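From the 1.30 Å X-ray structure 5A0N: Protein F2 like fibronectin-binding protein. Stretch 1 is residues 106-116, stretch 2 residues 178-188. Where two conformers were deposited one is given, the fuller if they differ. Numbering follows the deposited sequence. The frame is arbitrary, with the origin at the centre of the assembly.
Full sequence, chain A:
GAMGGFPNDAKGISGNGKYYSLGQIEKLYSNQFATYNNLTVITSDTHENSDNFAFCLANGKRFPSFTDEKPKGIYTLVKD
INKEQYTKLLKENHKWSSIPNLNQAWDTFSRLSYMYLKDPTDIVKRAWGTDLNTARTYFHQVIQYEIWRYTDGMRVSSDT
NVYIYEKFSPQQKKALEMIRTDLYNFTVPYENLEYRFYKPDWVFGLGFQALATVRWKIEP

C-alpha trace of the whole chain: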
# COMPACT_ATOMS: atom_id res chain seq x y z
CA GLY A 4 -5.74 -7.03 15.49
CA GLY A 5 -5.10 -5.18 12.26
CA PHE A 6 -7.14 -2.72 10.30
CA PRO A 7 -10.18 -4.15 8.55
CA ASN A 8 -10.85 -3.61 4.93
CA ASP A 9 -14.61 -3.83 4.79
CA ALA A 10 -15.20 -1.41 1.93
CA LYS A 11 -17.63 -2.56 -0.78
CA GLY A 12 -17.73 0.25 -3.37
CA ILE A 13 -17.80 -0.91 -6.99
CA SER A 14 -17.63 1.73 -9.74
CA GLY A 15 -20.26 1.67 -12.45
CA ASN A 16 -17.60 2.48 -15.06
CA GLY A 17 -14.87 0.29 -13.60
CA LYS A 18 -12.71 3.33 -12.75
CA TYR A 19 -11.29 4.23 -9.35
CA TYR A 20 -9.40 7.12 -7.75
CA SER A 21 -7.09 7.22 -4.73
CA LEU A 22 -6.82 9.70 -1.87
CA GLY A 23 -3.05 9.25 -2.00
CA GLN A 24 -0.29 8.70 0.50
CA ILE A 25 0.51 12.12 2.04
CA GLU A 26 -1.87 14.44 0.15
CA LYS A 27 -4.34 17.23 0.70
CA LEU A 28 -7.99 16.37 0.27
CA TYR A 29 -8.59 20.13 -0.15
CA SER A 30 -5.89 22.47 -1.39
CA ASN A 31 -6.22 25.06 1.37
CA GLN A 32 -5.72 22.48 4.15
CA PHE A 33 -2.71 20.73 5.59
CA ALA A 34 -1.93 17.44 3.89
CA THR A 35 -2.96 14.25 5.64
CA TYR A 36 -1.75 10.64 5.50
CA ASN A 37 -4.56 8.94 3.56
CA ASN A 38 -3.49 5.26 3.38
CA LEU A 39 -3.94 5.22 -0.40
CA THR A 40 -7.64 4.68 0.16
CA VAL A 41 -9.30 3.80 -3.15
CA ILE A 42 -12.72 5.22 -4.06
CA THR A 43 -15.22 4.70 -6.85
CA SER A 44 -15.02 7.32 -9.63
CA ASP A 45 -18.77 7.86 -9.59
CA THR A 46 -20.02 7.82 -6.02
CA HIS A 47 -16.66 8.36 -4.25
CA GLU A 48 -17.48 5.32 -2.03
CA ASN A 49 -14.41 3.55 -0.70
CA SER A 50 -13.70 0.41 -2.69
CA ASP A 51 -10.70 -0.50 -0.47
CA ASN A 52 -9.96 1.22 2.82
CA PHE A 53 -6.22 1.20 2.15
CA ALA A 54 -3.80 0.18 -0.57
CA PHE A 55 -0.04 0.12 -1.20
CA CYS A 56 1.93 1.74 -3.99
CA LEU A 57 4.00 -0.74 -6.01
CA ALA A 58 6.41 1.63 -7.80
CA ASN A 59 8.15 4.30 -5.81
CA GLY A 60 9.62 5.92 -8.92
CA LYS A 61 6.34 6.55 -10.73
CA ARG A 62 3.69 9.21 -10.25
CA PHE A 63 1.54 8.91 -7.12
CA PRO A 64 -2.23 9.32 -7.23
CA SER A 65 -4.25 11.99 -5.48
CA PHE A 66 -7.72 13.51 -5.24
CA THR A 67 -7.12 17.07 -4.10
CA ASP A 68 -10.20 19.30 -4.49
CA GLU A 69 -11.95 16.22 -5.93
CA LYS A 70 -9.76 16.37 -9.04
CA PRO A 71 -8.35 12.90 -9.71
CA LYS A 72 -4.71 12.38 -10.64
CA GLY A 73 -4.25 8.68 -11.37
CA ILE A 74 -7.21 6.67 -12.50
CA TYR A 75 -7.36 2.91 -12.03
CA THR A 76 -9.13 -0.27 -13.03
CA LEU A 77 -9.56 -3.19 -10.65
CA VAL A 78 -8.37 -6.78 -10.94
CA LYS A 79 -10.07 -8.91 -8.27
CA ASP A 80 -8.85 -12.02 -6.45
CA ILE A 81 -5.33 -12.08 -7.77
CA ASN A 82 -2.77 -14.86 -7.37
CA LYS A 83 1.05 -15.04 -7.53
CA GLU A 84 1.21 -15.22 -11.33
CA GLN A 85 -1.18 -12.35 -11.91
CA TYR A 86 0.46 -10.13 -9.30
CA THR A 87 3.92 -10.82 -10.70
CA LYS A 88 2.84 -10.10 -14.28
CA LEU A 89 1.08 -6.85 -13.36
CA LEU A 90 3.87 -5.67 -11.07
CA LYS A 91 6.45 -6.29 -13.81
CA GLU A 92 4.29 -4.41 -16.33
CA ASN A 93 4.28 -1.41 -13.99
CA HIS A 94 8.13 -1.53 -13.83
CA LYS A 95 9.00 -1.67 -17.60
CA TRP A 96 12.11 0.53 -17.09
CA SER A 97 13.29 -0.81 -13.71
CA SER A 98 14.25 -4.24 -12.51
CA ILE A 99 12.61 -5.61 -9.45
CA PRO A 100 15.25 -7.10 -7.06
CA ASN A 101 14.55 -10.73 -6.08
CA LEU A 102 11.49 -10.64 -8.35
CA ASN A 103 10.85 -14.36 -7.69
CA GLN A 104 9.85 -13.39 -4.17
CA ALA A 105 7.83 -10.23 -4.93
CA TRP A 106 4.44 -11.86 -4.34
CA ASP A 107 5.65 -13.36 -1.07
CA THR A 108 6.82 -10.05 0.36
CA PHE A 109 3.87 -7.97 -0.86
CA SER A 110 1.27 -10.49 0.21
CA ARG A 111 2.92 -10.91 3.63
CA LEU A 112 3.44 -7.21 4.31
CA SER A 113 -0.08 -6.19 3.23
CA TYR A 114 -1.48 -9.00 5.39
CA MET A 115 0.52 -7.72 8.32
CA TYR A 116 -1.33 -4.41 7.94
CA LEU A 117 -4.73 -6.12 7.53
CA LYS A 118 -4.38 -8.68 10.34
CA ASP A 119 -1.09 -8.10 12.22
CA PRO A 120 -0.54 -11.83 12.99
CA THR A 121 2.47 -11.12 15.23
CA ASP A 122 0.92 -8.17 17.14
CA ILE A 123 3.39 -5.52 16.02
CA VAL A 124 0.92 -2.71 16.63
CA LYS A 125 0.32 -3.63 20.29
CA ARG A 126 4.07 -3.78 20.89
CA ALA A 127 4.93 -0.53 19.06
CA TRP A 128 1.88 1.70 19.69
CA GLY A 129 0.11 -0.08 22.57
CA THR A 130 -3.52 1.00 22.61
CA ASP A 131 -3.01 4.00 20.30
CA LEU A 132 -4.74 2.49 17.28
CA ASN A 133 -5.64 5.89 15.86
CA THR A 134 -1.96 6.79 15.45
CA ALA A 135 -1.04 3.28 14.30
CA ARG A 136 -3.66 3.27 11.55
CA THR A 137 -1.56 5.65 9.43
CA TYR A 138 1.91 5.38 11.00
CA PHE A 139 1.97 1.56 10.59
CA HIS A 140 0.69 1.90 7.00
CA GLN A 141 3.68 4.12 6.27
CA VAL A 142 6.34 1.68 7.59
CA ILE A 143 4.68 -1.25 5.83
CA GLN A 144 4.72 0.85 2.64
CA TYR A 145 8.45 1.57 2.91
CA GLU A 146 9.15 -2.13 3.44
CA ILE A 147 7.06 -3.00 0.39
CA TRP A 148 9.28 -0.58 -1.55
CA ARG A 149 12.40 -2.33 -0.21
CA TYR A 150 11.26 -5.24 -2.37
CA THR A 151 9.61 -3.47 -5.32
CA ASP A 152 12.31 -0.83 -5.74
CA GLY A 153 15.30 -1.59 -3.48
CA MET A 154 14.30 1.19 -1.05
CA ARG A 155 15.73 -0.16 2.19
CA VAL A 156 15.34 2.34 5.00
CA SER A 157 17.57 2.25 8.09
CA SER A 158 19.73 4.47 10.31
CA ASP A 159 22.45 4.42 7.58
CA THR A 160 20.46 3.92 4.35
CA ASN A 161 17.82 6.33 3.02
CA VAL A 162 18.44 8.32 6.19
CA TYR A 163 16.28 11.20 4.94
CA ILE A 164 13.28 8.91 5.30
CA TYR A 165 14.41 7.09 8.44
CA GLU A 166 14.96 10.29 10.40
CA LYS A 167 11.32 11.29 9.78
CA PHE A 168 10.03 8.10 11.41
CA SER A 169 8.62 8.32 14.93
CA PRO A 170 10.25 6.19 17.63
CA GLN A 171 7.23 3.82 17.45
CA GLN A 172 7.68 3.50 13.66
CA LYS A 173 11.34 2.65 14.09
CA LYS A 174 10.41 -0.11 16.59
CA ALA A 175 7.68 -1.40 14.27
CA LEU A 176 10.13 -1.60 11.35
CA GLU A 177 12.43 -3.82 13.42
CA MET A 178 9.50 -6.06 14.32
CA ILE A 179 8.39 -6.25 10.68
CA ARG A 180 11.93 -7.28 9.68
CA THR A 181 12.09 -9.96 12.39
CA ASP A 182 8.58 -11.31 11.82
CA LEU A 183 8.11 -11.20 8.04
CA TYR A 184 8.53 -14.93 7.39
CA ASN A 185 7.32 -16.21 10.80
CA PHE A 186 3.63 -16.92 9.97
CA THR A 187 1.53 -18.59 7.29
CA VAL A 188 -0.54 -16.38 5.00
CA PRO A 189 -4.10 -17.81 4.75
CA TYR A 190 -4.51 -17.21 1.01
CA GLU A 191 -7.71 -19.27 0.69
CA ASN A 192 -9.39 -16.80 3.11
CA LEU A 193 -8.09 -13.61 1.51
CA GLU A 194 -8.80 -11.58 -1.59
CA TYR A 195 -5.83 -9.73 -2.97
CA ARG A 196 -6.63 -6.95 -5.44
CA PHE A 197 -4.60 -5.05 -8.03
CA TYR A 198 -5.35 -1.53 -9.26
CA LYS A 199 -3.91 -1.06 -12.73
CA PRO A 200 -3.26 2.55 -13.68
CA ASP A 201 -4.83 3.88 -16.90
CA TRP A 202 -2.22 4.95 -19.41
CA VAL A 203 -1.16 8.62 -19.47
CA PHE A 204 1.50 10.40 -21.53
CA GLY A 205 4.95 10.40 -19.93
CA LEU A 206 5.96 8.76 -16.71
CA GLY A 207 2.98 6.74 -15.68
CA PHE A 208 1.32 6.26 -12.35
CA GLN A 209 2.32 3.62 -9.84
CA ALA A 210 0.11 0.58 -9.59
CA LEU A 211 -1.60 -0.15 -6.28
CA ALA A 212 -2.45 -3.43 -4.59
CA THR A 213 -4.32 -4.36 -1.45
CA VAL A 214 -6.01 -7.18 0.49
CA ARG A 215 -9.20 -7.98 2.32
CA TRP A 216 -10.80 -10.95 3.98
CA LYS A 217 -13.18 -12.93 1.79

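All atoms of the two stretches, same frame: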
# COMPACT_ATOMS: atom_id res chain seq x y z
N TRP A 106 5.76 -11.53 -4.87
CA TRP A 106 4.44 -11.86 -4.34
C TRP A 106 4.50 -12.19 -2.87
O TRP A 106 3.66 -11.76 -2.08
CB TRP A 106 3.86 -13.05 -5.10
CG TRP A 106 2.63 -13.67 -4.50
CD1 TRP A 106 2.54 -14.92 -3.98
CD2 TRP A 106 1.31 -13.08 -4.38
NE1 TRP A 106 1.27 -15.17 -3.56
CE2 TRP A 106 0.49 -14.07 -3.81
CE3 TRP A 106 0.76 -11.83 -4.70
CZ2 TRP A 106 -0.86 -13.87 -3.58
CZ3 TRP A 106 -0.57 -11.65 -4.47
CH2 TRP A 106 -1.36 -12.66 -3.95
N ASP A 107 5.53 -12.94 -2.46
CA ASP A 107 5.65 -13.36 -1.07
C ASP A 107 5.76 -12.13 -0.15
O ASP A 107 5.03 -12.01 0.83
CB ASP A 107 6.86 -14.30 -0.88
CG ASP A 107 6.87 -14.96 0.49
OD1 ASP A 107 5.80 -15.30 1.02
OD2 ASP A 107 7.96 -15.15 1.06
N THR A 108 6.64 -11.20 -0.51
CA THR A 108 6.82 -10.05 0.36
C THR A 108 5.61 -9.11 0.36
O THR A 108 5.20 -8.67 1.42
CB THR A 108 8.13 -9.27 0.10
OG1 THR A 108 8.12 -8.72 -1.21
CG2 THR A 108 9.34 -10.18 0.30
N PHE A 109 5.04 -8.84 -0.81
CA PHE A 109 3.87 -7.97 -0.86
C PHE A 109 2.70 -8.60 -0.13
O PHE A 109 2.01 -7.96 0.66
CB PHE A 109 3.44 -7.64 -2.30
CG PHE A 109 2.05 -7.09 -2.34
CD1 PHE A 109 1.82 -5.79 -1.90
CD2 PHE A 109 0.98 -7.88 -2.65
CE1 PHE A 109 0.53 -5.31 -1.75
CE2 PHE A 109 -0.30 -7.39 -2.55
CZ PHE A 109 -0.52 -6.10 -2.10
N SER A 110 2.43 -9.87 -0.39
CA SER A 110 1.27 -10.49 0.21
C SER A 110 1.44 -10.62 1.72
O SER A 110 0.46 -10.45 2.47
CB SER A 110 0.95 -11.84 -0.44
OG SER A 110 1.98 -12.80 -0.24
N ARG A 111 2.65 -10.88 2.19
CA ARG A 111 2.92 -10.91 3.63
C ARG A 111 2.79 -9.52 4.29
O ARG A 111 2.15 -9.38 5.33
CB ARG A 111 4.31 -11.47 3.90
CG ARG A 111 4.38 -12.97 3.72
CD ARG A 111 5.80 -13.52 3.88
NE ARG A 111 5.78 -14.98 3.90
CZ ARG A 111 5.34 -15.68 4.92
NH1 ARG A 111 5.13 -15.14 6.12
NH2 ARG A 111 5.15 -16.98 4.79
N LEU A 112 3.40 -8.52 3.69
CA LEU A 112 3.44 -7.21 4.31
C LEU A 112 2.03 -6.59 4.34
O LEU A 112 1.63 -6.01 5.36
CB LEU A 112 4.43 -6.32 3.57
CG LEU A 112 5.91 -6.65 3.85
CD1 LEU A 112 6.81 -6.06 2.80
CD2 LEU A 112 6.29 -6.22 5.25
N SER A 113 1.29 -6.68 3.24
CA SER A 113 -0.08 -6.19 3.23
C SER A 113 -0.95 -6.94 4.24
O SER A 113 -1.78 -6.31 4.92
CB SER A 113 -0.64 -6.18 1.82
OG SER A 113 -0.72 -7.48 1.27
N TYR A 114 -0.75 -8.25 4.37
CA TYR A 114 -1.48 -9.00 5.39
C TYR A 114 -1.10 -8.57 6.80
O TYR A 114 -1.94 -8.57 7.70
CB TYR A 114 -1.24 -10.50 5.19
CG TYR A 114 -1.87 -11.42 6.20
CD1 TYR A 114 -3.24 -11.63 6.22
CD2 TYR A 114 -1.10 -12.09 7.12
CE1 TYR A 114 -3.80 -12.51 7.14
CE2 TYR A 114 -1.65 -12.95 8.02
CZ TYR A 114 -2.99 -13.19 8.02
OH TYR A 114 -3.48 -14.08 8.95
N MET A 115 0.15 -8.19 7.01
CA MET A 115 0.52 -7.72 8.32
C MET A 115 -0.20 -6.41 8.68
O MET A 115 -0.54 -6.21 9.83
CB MET A 115 2.04 -7.61 8.41
CG MET A 115 2.74 -8.95 8.31
SD MET A 115 4.51 -8.85 7.92
CE MET A 115 5.22 -8.58 9.56
N TYR A 116 -0.52 -5.56 7.70
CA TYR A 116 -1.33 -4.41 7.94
C TYR A 116 -2.79 -4.81 8.20
O TYR A 116 -3.43 -4.28 9.13
CB TYR A 116 -1.26 -3.40 6.76
CG TYR A 116 -1.98 -2.12 7.09
CD1 TYR A 116 -1.41 -1.21 7.92
CD2 TYR A 116 -3.26 -1.91 6.63
CE1 TYR A 116 -2.09 -0.07 8.34
CE2 TYR A 116 -3.97 -0.79 7.04
CZ TYR A 116 -3.38 0.13 7.88
OH TYR A 116 -4.13 1.25 8.27
N MET A 178 10.39 -4.91 14.15
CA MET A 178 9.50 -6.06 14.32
C MET A 178 9.06 -6.65 12.98
O MET A 178 9.06 -7.87 12.81
CB MET A 178 8.30 -5.70 15.18
CG MET A 178 8.70 -5.28 16.59
SD MET A 178 7.26 -4.55 17.45
CE MET A 178 8.00 -3.56 18.69
N ILE A 179 8.70 -5.79 12.03
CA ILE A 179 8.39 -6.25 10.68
C ILE A 179 9.55 -7.10 10.13
O ILE A 179 9.34 -8.19 9.59
CB ILE A 179 8.13 -5.08 9.72
CG1 ILE A 179 6.81 -4.37 10.05
CG2 ILE A 179 8.16 -5.54 8.27
CD1 ILE A 179 6.67 -2.99 9.41
N ARG A 180 10.77 -6.59 10.27
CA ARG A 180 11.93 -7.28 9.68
C ARG A 180 12.21 -8.60 10.37
O ARG A 180 12.67 -9.55 9.72
CB ARG A 180 13.16 -6.39 9.73
CG ARG A 180 13.02 -5.29 8.69
CD ARG A 180 14.14 -4.27 8.67
NE ARG A 180 13.93 -3.39 7.52
CZ ARG A 180 14.47 -2.21 7.33
NH1 ARG A 180 15.34 -1.72 8.19
NH2 ARG A 180 14.14 -1.53 6.26
N THR A 181 11.93 -8.70 11.65
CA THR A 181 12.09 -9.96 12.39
C THR A 181 10.99 -10.96 12.06
O THR A 181 11.25 -12.16 12.00
CB THR A 181 12.11 -9.65 13.89
OG1 THR A 181 13.16 -8.72 14.18
CG2 THR A 181 12.30 -10.86 14.72
N ASP A 182 9.77 -10.46 11.85
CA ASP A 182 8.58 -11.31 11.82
C ASP A 182 8.08 -11.70 10.44
O ASP A 182 7.20 -12.55 10.33
CB ASP A 182 7.42 -10.63 12.54
CG ASP A 182 7.65 -10.42 14.03
OD1 ASP A 182 8.69 -10.88 14.56
OD2 ASP A 182 6.77 -9.77 14.66
N LEU A 183 8.65 -11.10 9.41
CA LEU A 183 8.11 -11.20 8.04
C LEU A 183 7.77 -12.63 7.58
O LEU A 183 6.74 -12.84 6.96
CB LEU A 183 9.13 -10.62 7.04
CG LEU A 183 8.77 -10.62 5.56
CD1 LEU A 183 7.45 -9.91 5.31
CD2 LEU A 183 9.85 -9.97 4.73
N TYR A 184 8.66 -13.57 7.88
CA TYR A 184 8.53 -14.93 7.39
C TYR A 184 7.99 -15.87 8.46
O TYR A 184 7.82 -17.06 8.21
CB TYR A 184 9.90 -15.38 6.87
CG TYR A 184 10.45 -14.50 5.77
CD1 TYR A 184 9.79 -14.39 4.55
CD2 TYR A 184 11.62 -13.75 5.95
CE1 TYR A 184 10.27 -13.60 3.53
CE2 TYR A 184 12.10 -12.93 4.92
CZ TYR A 184 11.42 -12.86 3.71
OH TYR A 184 11.88 -12.08 2.66
N ASN A 185 7.65 -15.36 9.64
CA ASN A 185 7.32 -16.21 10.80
C ASN A 185 5.79 -16.34 11.02
O ASN A 185 5.29 -16.19 12.14
CB ASN A 185 8.06 -15.70 12.06
CG ASN A 185 9.56 -15.98 12.02
OD1 ASN A 185 10.00 -16.92 11.37
ND2 ASN A 185 10.35 -15.18 12.74
N PHE A 186 5.06 -16.63 9.94
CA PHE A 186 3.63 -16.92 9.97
C PHE A 186 3.24 -17.47 8.60
O PHE A 186 3.94 -17.26 7.60
CB PHE A 186 2.78 -15.70 10.35
CG PHE A 186 2.95 -14.53 9.43
CD1 PHE A 186 2.15 -14.39 8.30
CD2 PHE A 186 3.93 -13.56 9.69
CE1 PHE A 186 2.34 -13.30 7.44
CE2 PHE A 186 4.09 -12.49 8.84
CZ PHE A 186 3.32 -12.37 7.72
N THR A 187 2.09 -18.12 8.55
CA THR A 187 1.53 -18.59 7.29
C THR A 187 0.46 -17.61 6.85
O THR A 187 -0.38 -17.18 7.64
CB THR A 187 0.95 -19.99 7.47
OG1 THR A 187 2.02 -20.88 7.78
CG2 THR A 187 0.23 -20.48 6.22
N VAL A 188 0.47 -17.25 5.57
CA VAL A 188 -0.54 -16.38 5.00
C VAL A 188 -1.71 -17.26 4.57
O VAL A 188 -1.53 -18.19 3.79
CB VAL A 188 -0.02 -15.61 3.77
CG1 VAL A 188 -1.11 -14.75 3.14
CG2 VAL A 188 1.19 -14.76 4.12
O HOH W 1 -1.22 -15.65 9.84

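The contact turns on a single arginine, Arg111, whose guanidinium is contacted on both faces and at its edge by the chain leaving the second helix. Arg111 NH1 donates to two backbone carbonyls, Leu183 O at 2.9 Å and Phe186 O at 2.8 Å, and Arg111 NH2 adds a second bond to Phe186 O at 3.1 Å. Both acceptors lie near the guanidinium plane, where its N-H groups point. The faces are covered by carbon: Val188 CG2 sits over one and Tyr184 CA over the opposite one. The cation in turn lies over the face of the Phe186 ring, with Arg111 CZ 4.8 Å from the ring centroid, a cation-pi arrangement. One helical turn earlier, Asp107 OD1 accepts from Arg111 NE at 2.9 Å in a salt bridge, while NH1 and NH2 serve the carbonyls.

The type I turn from Asp182 to Asn185, closed by Asn185 N bonding to Asp182 O at 2.9 Å, redirects the chain, and the segment that follows brings Phe186 O to the arginine. The Arg111 side chain, t at chi2 and chi3 and turned at chi4 (-73°), also packs along its aliphatic part, its CG 3.7 Å from Val188 CG2.

Beside this polar centre the contact, which covers 666 Å² summed over both sides, is largely apolar. Leu112 CD2 approaches Ile179 CG2 at 3.6 Å and Leu183 CD1 at 3.9 Å; branched aliphatic side chains fill this buried space without leaving polar groups unsatisfied. Met115, also buried, flexible and unbranched, reaches between several partners: its CG lies 3.5 Å from Phe186 CZ, while its SD is 4.1 Å from Leu183 CD1 and approaches the edge of the Phe186 ring. Tyr114 CD2 meets Phe186 CE1 at 3.7 Å, the two rings inclined at 35°. A water extends this side of the contact, bonding to Tyr114 OH at 2.9 Å and donating to Thr187 O at 2.8 Å.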